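Local coordinates for protein putative rhamnosidase (Streptomyces avermitilis, PDB 3W5M) that hydrolyses terminal non-reducing alpha-L-rhamnose residues from alpha-L-rhamnosides such as citrus flavonoids and gum arabic, and also binds L-rhamnose through a calcium-dependent carbohydrate-binding module, at residues Asp810-Leu819 with Ala832-Lys843; Arg366-Tyr375 with Ala446-Asp454. All blocks are in the same frame, centred on the assembly; numbering follows the deposited sequence.

Interaction 1: Asp810-Leu819 with Ala832-Lys843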
loop_
_atom_site.group_PDB
_atom_site.type_symbol
_atom_site.label_atom_id
_atom_site.label_comp_id
_atom_site.label_asym_id
_atom_site.label_seq_id
_atom_site.Cartn_x
_atom_site.Cartn_y
_atom_site.Cartn_z
ATOM N N ASP A 810 -32.752 8.483 11.720
ATOM C CA ASP A 810 -32.604 9.810 12.286
ATOM C C ASP A 810 -31.171 10.040 12.791
ATOM O O ASP A 810 -30.956 10.670 13.829
ATOM C CB ASP A 810 -33.668 10.033 13.388
ATOM C CG ASP A 810 -33.871 11.500 13.739
ATOM O OD1 ASP A 810 -33.829 12.357 12.832
ATOM O OD2 ASP A 810 -34.084 11.809 14.938
ATOM N N THR A 811 -30.193 9.544 12.024
ATOM C CA THR A 811 -28.785 9.730 12.342
ATOM C C THR A 811 -28.186 10.874 11.539
ATOM O O THR A 811 -28.734 11.258 10.505
ATOM C CB THR A 811 -27.969 8.444 12.080
ATOM O OG1 THR A 811 -28.084 8.059 10.708
ATOM C CG2 THR A 811 -28.457 7.297 12.961
ATOM N N GLN A 812 -27.063 11.415 12.008
ATOM C CA GLN A 812 -26.344 12.439 11.257
ATOM C C GLN A 812 -26.036 11.906 9.839
ATOM O O GLN A 812 -26.296 12.593 8.839
ATOM C CB GLN A 812 -25.064 12.871 11.992
ATOM C CG GLN A 812 -25.303 13.673 13.264
ATOM C CD GLN A 812 -24.038 14.304 13.813
ATOM O OE1 GLN A 812 -23.037 14.404 13.116
ATOM N NE2 GLN A 812 -24.077 14.731 15.074
ATOM N N SER A 813 -25.527 10.675 9.762
ATOM C CA SER A 813 -25.173 10.049 8.480
ATOM C C SER A 813 -26.356 9.795 7.564
ATOM O O SER A 813 -26.214 9.932 6.353
ATOM C CB SER A 813 -24.376 8.759 8.685
ATOM O OG SER A 813 -23.069 9.105 9.047
ATOM N N ALA A 814 -27.519 9.467 8.142
ATOM C CA ALA A 814 -28.767 9.312 7.382
ATOM C C ALA A 814 -29.118 10.567 6.586
ATOM O O ALA A 814 -29.556 10.466 5.439
ATOM C CB ALA A 814 -29.933 8.916 8.289
ATOM N N TYR A 815 -28.897 11.740 7.170
ATOM C CA TYR A 815 -29.190 12.980 6.471
ATOM C C TYR A 815 -28.069 13.360 5.530
ATOM O O TYR A 815 -28.312 13.752 4.391
ATOM C CB TYR A 815 -29.473 14.093 7.463
ATOM C CG TYR A 815 -30.725 13.774 8.234
ATOM C CD1 TYR A 815 -31.954 13.673 7.573
ATOM C CD2 TYR A 815 -30.681 13.534 9.607
ATOM C CE1 TYR A 815 -33.109 13.369 8.270
ATOM C CE2 TYR A 815 -31.836 13.221 10.312
ATOM C CZ TYR A 815 -33.036 13.131 9.641
ATOM O OH TYR A 815 -34.186 12.819 10.335
ATOM N N VAL A 816 -26.836 13.248 6.018
ATOM C CA VAL A 816 -25.682 13.517 5.178
ATOM C C VAL A 816 -25.804 12.773 3.850
ATOM O O VAL A 816 -25.665 13.386 2.781
ATOM C CB VAL A 816 -24.357 13.131 5.877
ATOM C CG1 VAL A 816 -23.213 13.136 4.858
ATOM C CG2 VAL A 816 -24.034 14.135 6.990
ATOM N N LEU A 817 -26.055 11.470 3.910
ATOM C CA LEU A 817 -26.013 10.652 2.704
ATOM C C LEU A 817 -27.155 10.959 1.743
ATOM O O LEU A 817 -26.954 11.007 0.521
ATOM C CB LEU A 817 -26.008 9.166 3.044
ATOM C CG LEU A 817 -24.630 8.714 3.558
ATOM C CD1 LEU A 817 -24.737 7.388 4.271
ATOM C CD2 LEU A 817 -23.606 8.633 2.436
ATOM N N THR A 818 -28.353 11.157 2.297
ATOM C CA THR A 818 -29.511 11.471 1.465
ATOM C C THR A 818 -29.391 12.841 0.831
ATOM O O THR A 818 -29.759 12.984 -0.338
ATOM C CB THR A 818 -30.831 11.379 2.255
ATOM O OG1 THR A 818 -30.782 12.299 3.360
ATOM C CG2 THR A 818 -31.016 9.970 2.742
ATOM N N LEU A 819 -28.874 13.832 1.564
ATOM C CA LEU A 819 -28.656 15.161 0.993
ATOM C C LEU A 819 -27.547 15.131 -0.061
ATOM O O LEU A 819 -27.684 15.715 -1.150
ATOM C CB LEU A 819 -28.355 16.203 2.068
ATOM C CG LEU A 819 -29.597 16.526 2.905
ATOM C CD1 LEU A 819 -29.139 17.157 4.206
ATOM C CD2 LEU A 819 -30.551 17.444 2.129
ATOM N N ALA A 832 -34.605 18.416 5.964
ATOM C CA ALA A 832 -33.597 17.390 6.233
ATOM C C ALA A 832 -32.307 18.007 6.731
ATOM O O ALA A 832 -31.702 17.497 7.691
ATOM C CB ALA A 832 -33.375 16.481 5.025
ATOM N N ALA A 833 -31.904 19.126 6.136
ATOM C CA ALA A 833 -30.692 19.814 6.563
ATOM C C ALA A 833 -30.846 20.492 7.938
ATOM O O ALA A 833 -29.892 20.506 8.740
ATOM C CB ALA A 833 -30.236 20.817 5.510
ATOM N N ASP A 834 -32.030 21.067 8.196
ATOM C CA ASP A 834 -32.348 21.653 9.501
ATOM C C ASP A 834 -32.202 20.608 10.618
ATOM O O ASP A 834 -31.654 20.905 11.693
ATOM C CB ASP A 834 -33.792 22.212 9.515
ATOM C CG ASP A 834 -33.916 23.617 8.872
ATOM O OD1 ASP A 834 -32.893 24.324 8.687
ATOM O OD2 ASP A 834 -35.070 24.027 8.567
ATOM N N ARG A 835 -32.730 19.410 10.362
ATOM C CA ARG A 835 -32.678 18.266 11.264
ATOM C C ARG A 835 -31.232 17.781 11.519
ATOM O O ARG A 835 -30.909 17.335 12.616
ATOM C CB ARG A 835 -33.543 17.126 10.715
ATOM C CG ARG A 835 -33.672 15.912 11.620
ATOM C CD ARG A 835 -34.066 16.317 13.037
ATOM N NE ARG A 835 -34.181 15.192 13.962
ATOM C CZ ARG A 835 -34.149 15.316 15.292
ATOM N NH1 ARG A 835 -33.999 16.509 15.849
ATOM N NH2 ARG A 835 -34.257 14.253 16.069
ATOM N N LEU A 836 -30.381 17.872 10.495
ATOM C CA LEU A 836 -28.977 17.499 10.615
ATOM C C LEU A 836 -28.283 18.428 11.581
ATOM O O LEU A 836 -27.588 17.977 12.507
ATOM C CB LEU A 836 -28.284 17.570 9.244
ATOM C CG LEU A 836 -26.770 17.329 9.206
ATOM C CD1 LEU A 836 -26.389 15.928 9.725
ATOM C CD2 LEU A 836 -26.302 17.562 7.773
ATOM N N VAL A 837 -28.485 19.721 11.360
ATOM C CA VAL A 837 -27.929 20.761 12.201
ATOM C C VAL A 837 -28.423 20.601 13.640
ATOM O O VAL A 837 -27.667 20.847 14.589
ATOM C CB VAL A 837 -28.274 22.157 11.658
ATOM C CG1 VAL A 837 -27.807 23.247 12.607
ATOM C CG2 VAL A 837 -27.618 22.358 10.295
ATOM N N ALA A 838 -29.679 20.183 13.782
ATOM C CA ALA A 838 -30.293 19.996 15.093
ATOM C C ALA A 838 -29.596 18.865 15.849
ATOM O O ALA A 838 -29.339 18.990 17.056
ATOM C CB ALA A 838 -31.786 19.709 14.952
ATOM N N LEU A 839 -29.284 17.779 15.133
ATOM C CA LEU A 839 -28.587 16.623 15.711
ATOM C C LEU A 839 -27.150 16.955 16.116
ATOM O O LEU A 839 -26.672 16.468 17.146
ATOM C CB LEU A 839 -28.629 15.412 14.782
ATOM C CG LEU A 839 -29.972 14.788 14.395
ATOM C CD1 LEU A 839 -29.776 13.772 13.296
ATOM C CD2 LEU A 839 -30.655 14.114 15.576
ATOM N N ILE A 840 -26.484 17.786 15.314
ATOM C CA ILE A 840 -25.136 18.278 15.620
ATOM C C ILE A 840 -25.142 19.192 16.864
ATOM O O ILE A 840 -24.328 19.023 17.787
ATOM C CB ILE A 840 -24.511 18.999 14.401
ATOM C CG1 ILE A 840 -24.303 17.991 13.246
ATOM C CG2 ILE A 840 -23.205 19.696 14.791
ATOM C CD1 ILE A 840 -23.771 18.586 11.948
ATOM N N GLU A 841 -26.068 20.154 16.881
ATOM C CA GLU A 841 -26.260 21.043 18.034
ATOM C C GLU A 841 -26.514 20.237 19.318
ATOM O O GLU A 841 -25.919 20.529 20.357
ATOM C CB GLU A 841 -27.411 22.021 17.769
ATOM C CG GLU A 841 -27.483 23.208 18.723
ATOM C CD GLU A 841 -28.803 23.961 18.622
ATOM O OE1 GLU A 841 -29.862 23.297 18.623
ATOM O OE2 GLU A 841 -28.790 25.212 18.549
ATOM N N ALA A 842 -27.371 19.218 19.222
ATOM C CA ALA A 842 -27.709 18.343 20.352
ATOM C C ALA A 842 -26.513 17.561 20.908
ATOM O O ALA A 842 -26.510 17.175 22.078
ATOM C CB ALA A 842 -28.827 17.381 19.972
ATOM N N LYS A 843 -25.513 17.314 20.064
ATOM C CA LYS A 843 -24.298 16.632 20.486
ATOM C C LYS A 843 -23.238 17.637 20.913
ATOM O O LYS A 843 -22.042 17.323 20.869
ATOM C CB LYS A 843 -23.762 15.747 19.352
ATOM C CG LYS A 843 -24.571 14.485 19.077
ATOM C CD LYS A 843 -25.275 13.969 20.332
ATOM C CE LYS A 843 -25.324 12.453 20.404
ATOM N NZ LYS A 843 -25.336 11.808 19.066
#
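Tyr815 packs as a knob into a hole on the neighbouring helix, formed by Ala832, Arg835, Leu836 and Leu839, joining two consecutive, roughly antiparallel helices of the catalytic (alpha/alpha)6-barrel domain. The axes of helices 812-819 and 832-842 come within 9.3 Å, with 148° between their N-to-C directions. Arg835 CB lies over one face of the Tyr815 ring, while Leu839 CD1 reaches the ring's edge, 3.7 Å from Tyr815 CE2. Gln812, which buries the most surface, runs antiparallel alongside the Leu839 side chain and lays its amide against Ile840, with CD 3.7 Å from Ile840 CG1; Ser848 N and His846 O hold the amide's two ends. Leu836 CD1 rests against the backbone of Gln812, 3.5 Å from Gln812 O. Just before helix 812-819, Asp810 forms a salt bridge with Arg835, which grips it side-on, carboxylate and guanidinium nearly coplanar (16°), and Leu839 CD2 covers one guanidinium face. Replacing Asp810 with an alanine would probably leave the Arg835 guanidinium without its mate and the Tyr815 hydroxyl without an acceptor. Both carboxylate oxygens use syn lone pairs, OD1 toward NE and OD2 toward NH2; on its anti side, Asp810 OD1 also accepts from Tyr815 OH at 2.6 Å.

Interaction 2: Arg366-Tyr375 with Ala446-Asp454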
loop_
_atom_site.group_PDB
_atom_site.type_symbol
_atom_site.label_atom_id
_atom_site.label_comp_id
_atom_site.label_asym_id
_atom_site.label_seq_id
_atom_site.Cartn_x
_atom_site.Cartn_y
_atom_site.Cartn_z
ATOM N N ARG A 366 29.994 -3.969 -18.789
ATOM C CA ARG A 366 31.448 -3.946 -19.026
ATOM C C ARG A 366 31.852 -4.793 -20.212
ATOM O O ARG A 366 31.176 -5.788 -20.527
ATOM C CB ARG A 366 32.188 -4.517 -17.808
ATOM C CG ARG A 366 32.001 -3.753 -16.521
ATOM C CD ARG A 366 32.724 -4.477 -15.389
ATOM N NE ARG A 366 32.570 -3.752 -14.126
ATOM C CZ ARG A 366 33.051 -4.146 -12.948
ATOM N NH1 ARG A 366 33.773 -5.260 -12.832
ATOM N NH2 ARG A 366 32.828 -3.396 -11.881
ATOM N N PRO A 367 32.982 -4.430 -20.857
ATOM C CA PRO A 367 33.626 -5.378 -21.756
ATOM C C PRO A 367 34.177 -6.517 -20.939
ATOM O O PRO A 367 34.662 -6.299 -19.834
ATOM C CB PRO A 367 34.801 -4.576 -22.347
ATOM C CG PRO A 367 35.009 -3.414 -21.435
ATOM C CD PRO A 367 33.630 -3.101 -20.901
ATOM N N GLY A 368 34.118 -7.723 -21.462
ATOM C CA GLY A 368 34.650 -8.852 -20.740
ATOM C C GLY A 368 33.688 -9.264 -19.648
ATOM O O GLY A 368 32.472 -9.310 -19.864
ATOM N N ALA A 369 34.235 -9.523 -18.466
ATOM C CA ALA A 369 33.514 -10.227 -17.427
ATOM C C ALA A 369 32.501 -9.352 -16.697
ATOM O O ALA A 369 32.774 -8.211 -16.300
ATOM C CB ALA A 369 34.477 -10.891 -16.453
ATOM N N ASN A 370 31.316 -9.926 -16.540
ATOM C CA ASN A 370 30.175 -9.251 -15.940
ATOM C C ASN A 370 29.514 -10.211 -14.956
ATOM O O ASN A 370 29.644 -11.435 -15.093
ATOM C CB ASN A 370 29.149 -8.857 -17.011
ATOM C CG ASN A 370 29.604 -7.706 -17.881
ATOM O OD1 ASN A 370 29.176 -6.575 -17.693
ATOM N ND2 ASN A 370 30.439 -8.004 -18.891
ATOM N N ALA A 371 28.835 -9.663 -13.950
ATOM C CA ALA A 371 28.016 -10.475 -13.052
ATOM C C ALA A 371 26.632 -9.804 -12.881
ATOM O O ALA A 371 26.536 -8.602 -12.653
ATOM C CB ALA A 371 28.698 -10.606 -11.699
ATOM N N LEU A 372 25.577 -10.598 -13.005
ATOM C CA LEU A 372 24.213 -10.128 -12.720
ATOM C C LEU A 372 23.744 -10.943 -11.508
ATOM O O LEU A 372 24.030 -12.128 -11.396
ATOM C CB LEU A 372 23.311 -10.314 -13.943
ATOM C CG LEU A 372 21.855 -9.877 -13.801
ATOM C CD1 LEU A 372 21.777 -8.378 -13.628
ATOM C CD2 LEU A 372 21.064 -10.323 -15.031
ATOM N N ALA A 373 23.062 -10.299 -10.566
ATOM C CA ALA A 373 22.782 -10.959 -9.305
ATOM C C ALA A 373 21.464 -10.440 -8.756
ATOM O O ALA A 373 21.083 -9.328 -9.079
ATOM C CB ALA A 373 23.874 -10.656 -8.321
ATOM N N ALA A 374 20.792 -11.235 -7.926
ATOM C CA ALA A 374 19.551 -10.729 -7.292
ATOM C C ALA A 374 19.291 -11.390 -5.953
ATOM O O ALA A 374 19.621 -12.550 -5.768
ATOM C CB ALA A 374 18.338 -10.896 -8.231
ATOM N N TYR A 375 18.681 -10.640 -5.024
ATOM C CA TYR A 375 18.016 -11.218 -3.875
ATOM C C TYR A 375 16.600 -11.513 -4.326
ATOM O O TYR A 375 16.034 -10.723 -5.076
ATOM C CB TYR A 375 17.904 -10.222 -2.737
ATOM C CG TYR A 375 19.203 -10.055 -1.980
ATOM C CD1 TYR A 375 19.662 -11.073 -1.140
ATOM C CD2 TYR A 375 19.936 -8.883 -2.074
ATOM C CE1 TYR A 375 20.859 -10.941 -0.444
ATOM C CE2 TYR A 375 21.144 -8.735 -1.372
ATOM C CZ TYR A 375 21.585 -9.775 -0.560
ATOM O OH TYR A 375 22.788 -9.702 0.152
ATOM N N ALA A 446 30.994 -11.661 0.506
ATOM C CA ALA A 446 31.572 -10.481 -0.113
ATOM C C ALA A 446 31.976 -10.703 -1.567
ATOM O O ALA A 446 32.659 -11.693 -1.900
ATOM C CB ALA A 446 32.771 -9.989 0.708
ATOM N N GLY A 447 31.558 -9.778 -2.424
ATOM C CA GLY A 447 31.959 -9.791 -3.835
ATOM C C GLY A 447 30.987 -10.506 -4.777
ATOM O O GLY A 447 31.225 -10.560 -5.986
ATOM N N TRP A 448 29.866 -10.993 -4.250
ATOM C CA TRP A 448 28.988 -11.855 -5.050
ATOM C C TRP A 448 28.266 -11.119 -6.176
ATOM O O TRP A 448 27.755 -11.760 -7.116
ATOM C CB TRP A 448 28.001 -12.634 -4.152
ATOM C CG TRP A 448 26.906 -11.762 -3.603
ATOM C CD1 TRP A 448 27.026 -10.825 -2.625
ATOM C CD2 TRP A 448 25.526 -11.738 -4.019
ATOM N NE1 TRP A 448 25.804 -10.234 -2.381
ATOM C CE2 TRP A 448 24.882 -10.747 -3.256
ATOM C CE3 TRP A 448 24.785 -12.433 -4.995
ATOM C CZ2 TRP A 448 23.519 -10.456 -3.395
ATOM C CZ3 TRP A 448 23.425 -12.142 -5.136
ATOM C CH2 TRP A 448 22.812 -11.166 -4.346
ATOM N N THR A 449 28.164 -9.795 -6.086
ATOM C CA THR A 449 27.517 -9.030 -7.164
ATOM C C THR A 449 28.515 -8.565 -8.211
ATOM O O THR A 449 28.162 -7.833 -9.119
ATOM C CB THR A 449 26.706 -7.842 -6.632
ATOM O OG1 THR A 449 27.598 -6.864 -6.091
ATOM C CG2 THR A 449 25.757 -8.313 -5.529
ATOM N N SER A 450 29.768 -9.015 -8.074
ATOM C CA SER A 450 30.834 -8.671 -9.013
ATOM C C SER A 450 31.431 -9.885 -9.731
ATOM O O SER A 450 31.418 -10.995 -9.196
ATOM C CB SER A 450 31.957 -7.889 -8.290
ATOM O OG SER A 450 31.490 -6.597 -7.931
ATOM N N PRO A 451 31.975 -9.675 -10.943
ATOM C CA PRO A 451 32.599 -10.796 -11.637
ATOM C C PRO A 451 33.861 -11.226 -10.910
ATOM O O PRO A 451 34.354 -10.485 -10.073
ATOM C CB PRO A 451 32.923 -10.235 -13.026
ATOM C CG PRO A 451 32.923 -8.764 -12.884
ATOM C CD PRO A 451 32.118 -8.401 -11.675
ATOM N N GLY A 452 34.346 -12.433 -11.212
ATOM C CA GLY A 452 35.545 -12.977 -10.577
ATOM C C GLY A 452 35.276 -13.614 -9.219
ATOM O O GLY A 452 36.206 -13.914 -8.479
ATOM N N PHE A 453 34.001 -13.806 -8.882
ATOM C CA PHE A 453 33.602 -14.385 -7.587
ATOM C C PHE A 453 33.622 -15.911 -7.610
ATOM O O PHE A 453 33.206 -16.535 -8.571
ATOM C CB PHE A 453 32.207 -13.842 -7.163
ATOM C CG PHE A 453 31.679 -14.422 -5.880
ATOM C CD1 PHE A 453 32.094 -13.921 -4.645
ATOM C CD2 PHE A 453 30.750 -15.457 -5.900
ATOM C CE1 PHE A 453 31.613 -14.470 -3.458
ATOM C CE2 PHE A 453 30.254 -16.014 -4.717
ATOM C CZ PHE A 453 30.690 -15.523 -3.488
ATOM N N ASP A 454 34.117 -16.522 -6.540
ATOM C CA ASP A 454 34.173 -17.977 -6.463
ATOM C C ASP A 454 32.864 -18.551 -5.925
ATOM O O ASP A 454 32.676 -18.604 -4.701
ATOM C CB ASP A 454 35.367 -18.407 -5.578
ATOM C CG ASP A 454 35.485 -19.928 -5.422
ATOM O OD1 ASP A 454 34.755 -20.699 -6.080
ATOM O OD2 ASP A 454 36.328 -20.361 -4.614
#
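Trp448 turns the edge of its six-membered ring onto the face of Tyr375, a T-shaped pair with centroids 5.0 Å apart and planes at 68°. The touching atom is Trp448 CZ2, off-centre over the phenol ring and 3.5 Å from Tyr375 CZ. The same indole also meets the strand itself: its CZ3 lies 3.5 Å from Ala373 CB, and Ala374 O sits at the indole edge, near its plane. A chi1 of 74°, with Trp448 CG between the backbone N and the carbonyl carbon, helps direct the ring toward the strand. Thr449 CG2 lies over the centre of the indole and also touches Ala373 CB, at 4.1 Å. Further along, Ala371 CB presses on the backbone leading into Pro451, 3.4 Å from Ser450 C. The Pro451 ring then settles on Ala369, CB to CB at 3.8 Å, and the extended side chain of Arg366 crosses it at about a right angle, bringing NH1 to 3.6 Å from Pro451 CG. Strand 368-377 is an inner strand of an antiparallel sheet, probably one layer of the beta-sandwich of the alpha-L-rhamnosidase N-terminal domain, and loop 446-454 lies across its side bearing Ala369, Ala371 and Ala373; no hydrogen bond joins the two segments, and the small alanines are consistent with so close an approach. In the second shell, a type I turn from Gly447 to Ser450 shapes the loop. Strand 303-311 holds it through Arg306, which donates to Trp448 O, and Glu308, which accepts from Gly452 N and Phe453 N, while Gln304 bonds the Tyr375 hydroxyl.

Interaction 2 comes first along the chain and closes before interaction 1 opens. Their centres are 67 Å apart, on opposite sides of the chain's centre, with nearest atoms about 45 Å apart, and they share no helix, strand or sheet. In interaction 2 the loop 446-454, 70 residues further on than strand segment 366-375, packs back on an antiparallel sheet in the N-terminal rhamnosidase region; in interaction 1, 810-819 and 832-843, only 12 residues apart, pair successive helices. Both lie away from the rhamnose- and calcium-binding sites. One joins sequence-distant parts of a beta domain, the other neighbouring helices of the catalytic domain, so each contact is internal to its own domain.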